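Local coordinates for protein phage terminase large subunit (Thermus phage P7426, PDB 7KS4) that probably acts as an ATP-driven motor that moves viral DNA into empty capsids and as the endonuclease that cuts the viral genome, this chain being its ATPase domain, at residues I70-T74 / Y75-E79. Sequence-based numbering, arbitrary orientation.
Sequences IIAPT and YDQAE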
loop_
_atom_site.group_PDB
_atom_site.type_symbol
_atom_site.label_atom_id
_atom_site.label_comp_id
_atom_site.label_asym_id
_atom_site.label_seq_id
_atom_site.Cartn_x
_atom_site.Cartn_y
_atom_site.Cartn_z
ATOM N N ILE A 70 -0.473 -6.106 5.276
ATOM C CA ILE A 70 0.450 -4.993 5.099
ATOM C C ILE A 70 1.751 -5.379 5.784
ATOM O O ILE A 70 1.754 -5.771 6.958
ATOM C CB ILE A 70 -0.106 -3.663 5.649
ATOM C CG1 ILE A 70 0.918 -2.530 5.425
ATOM C CG2 ILE A 70 -0.509 -3.793 7.111
ATOM C CD1 ILE A 70 1.927 -2.298 6.564
ATOM N N ILE A 71 2.850 -5.300 5.041
ATOM C CA ILE A 71 4.170 -5.667 5.536
ATOM C C ILE A 71 5.042 -4.423 5.494
ATOM O O ILE A 71 5.101 -3.735 4.468
ATOM C CB ILE A 71 4.802 -6.797 4.703
ATOM C CG1 ILE A 71 3.764 -7.887 4.425
ATOM C CG2 ILE A 71 6.037 -7.356 5.437
ATOM C CD1 ILE A 71 4.259 -8.995 3.529
ATOM N N ALA A 72 5.711 -4.139 6.601
ATOM C CA ALA A 72 6.668 -3.049 6.703
ATOM C C ALA A 72 7.981 -3.593 7.225
ATOM O O ALA A 72 8.076 -4.770 7.593
ATOM C CB ALA A 72 6.139 -1.943 7.632
ATOM N N PRO A 73 9.035 -2.773 7.254
ATOM C CA PRO A 73 10.304 -3.252 7.825
ATOM C C PRO A 73 10.213 -3.595 9.301
ATOM O O PRO A 73 10.918 -4.506 9.758
ATOM C CB PRO A 73 11.267 -2.083 7.577
ATOM C CG PRO A 73 10.674 -1.339 6.423
ATOM C CD PRO A 73 9.184 -1.453 6.616
ATOM N N THR A 74 9.369 -2.894 10.057
ATOM C CA THR A 74 9.201 -3.108 11.487
ATOM C C THR A 74 7.716 -3.148 11.820
ATOM O O THR A 74 6.874 -2.696 11.041
ATOM C CB THR A 74 9.858 -1.998 12.308
ATOM O OG1 THR A 74 9.239 -0.745 11.986
ATOM C CG2 THR A 74 11.359 -1.923 12.022
ATOM N N TYR A 75 7.401 -3.677 13.005
ATOM C CA TYR A 75 6.011 -3.700 13.447
ATOM C C TYR A 75 5.492 -2.292 13.712
ATOM O O TYR A 75 4.335 -1.985 13.399
ATOM C CB TYR A 75 5.861 -4.572 14.695
ATOM C CG TYR A 75 5.563 -6.018 14.372
ATOM C CD1 TYR A 75 4.426 -6.362 13.650
ATOM C CD2 TYR A 75 6.410 -7.039 14.785
ATOM C CE1 TYR A 75 4.140 -7.675 13.345
ATOM C CE2 TYR A 75 6.128 -8.362 14.481
ATOM C CZ TYR A 75 4.990 -8.671 13.760
ATOM O OH TYR A 75 4.690 -9.977 13.446
ATOM N N ASP A 76 6.329 -1.422 14.280
ATOM C CA ASP A 76 5.908 -0.044 14.517
ATOM C C ASP A 76 5.556 0.654 13.208
ATOM O O ASP A 76 4.633 1.477 13.162
ATOM C CB ASP A 76 7.004 0.722 15.257
ATOM C CG ASP A 76 7.196 0.239 16.683
ATOM O OD1 ASP A 76 6.192 -0.112 17.340
ATOM O OD2 ASP A 76 8.353 0.212 17.148
ATOM N N GLN A 77 6.283 0.342 12.134
ATOM C CA GLN A 77 5.946 0.916 10.836
ATOM C C GLN A 77 4.677 0.284 10.272
ATOM O O GLN A 77 3.831 0.984 9.706
ATOM C CB GLN A 77 7.111 0.743 9.862
ATOM C CG GLN A 77 6.901 1.433 8.516
ATOM C CD GLN A 77 6.784 2.942 8.642
ATOM O OE1 GLN A 77 7.348 3.546 9.557
ATOM N NE2 GLN A 77 6.049 3.560 7.717
ATOM N N ALA A 78 4.526 -1.034 10.415
ATOM C CA ALA A 78 3.326 -1.692 9.914
ATOM C C ALA A 78 2.081 -1.215 10.647
ATOM O O ALA A 78 0.993 -1.194 10.060
ATOM C CB ALA A 78 3.466 -3.205 10.048
ATOM N N GLU A 79 2.221 -0.836 11.921
ATOM C CA GLU A 79 1.089 -0.356 12.707
ATOM C C GLU A 79 0.464 0.896 12.113
ATOM O O GLU A 79 -0.706 1.181 12.389
ATOM C CB GLU A 79 1.520 -0.061 14.146
ATOM C CG GLU A 79 1.735 -1.293 15.011
ATOM C CD GLU A 79 2.439 -0.975 16.323
ATOM O OE1 GLU A 79 2.365 0.190 16.777
ATOM O OE2 GLU A 79 3.072 -1.889 16.896
#
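Two flat groups flank the start of the helix, the Tyr-75 ring and the Gln-77 amide, and both lead away from the strand. Tyr-75 touches Thr-74 C through its CB, while the ring stands oblique to that carbon; it packs instead on Leu-108 and Arg-139, and its hydroxyl bonds to Asn-142. The Gln-77 amide has its main partner in Asp-154 of the predicted Walker B motif, bonded through NE2.

Ala-72 sets its methyl against the first helical turn. Its CB is 3.3 Å from Ala-78 N and 3.6 Å from Gln-77 CG, with Ala-78 CB a further neighbour. Ile-70, two residues back on the same side of the strand, continues this apolar seam by placing CD1 3.7 Å from Ala-78 CA.

Thr-74 holds the helix start with two groups. Its OG1 accepts from Gln-77 N at 3.2 Å (N-H...O 151°), a side-chain N-cap, because chi1 of 61° tucks the hydroxyl between backbone N and carbonyl carbon. Its carbonyl O takes Ala-78 N at 2.9 Å in the first helical backbone bond.

Gln-77 leaves the helix with CG anti to its backbone N and bends at chi2 (63°). The stem therefore rests on Ala-72, with the puckered Pro-73 ring alongside (CD to Gln-77 CG 4.1 Å), while the side chain's nearest atom is about 4 Å from the bound magnesium ion.

Strand 67-72, the two-residue link Pro-73 and Thr-74, and the capped helix 75-92 thus form a strand-to-helix connection in a P-loop ATPase of the ASCE class, with strand 67-72 parallel to and beside the Walker B strand 150-153.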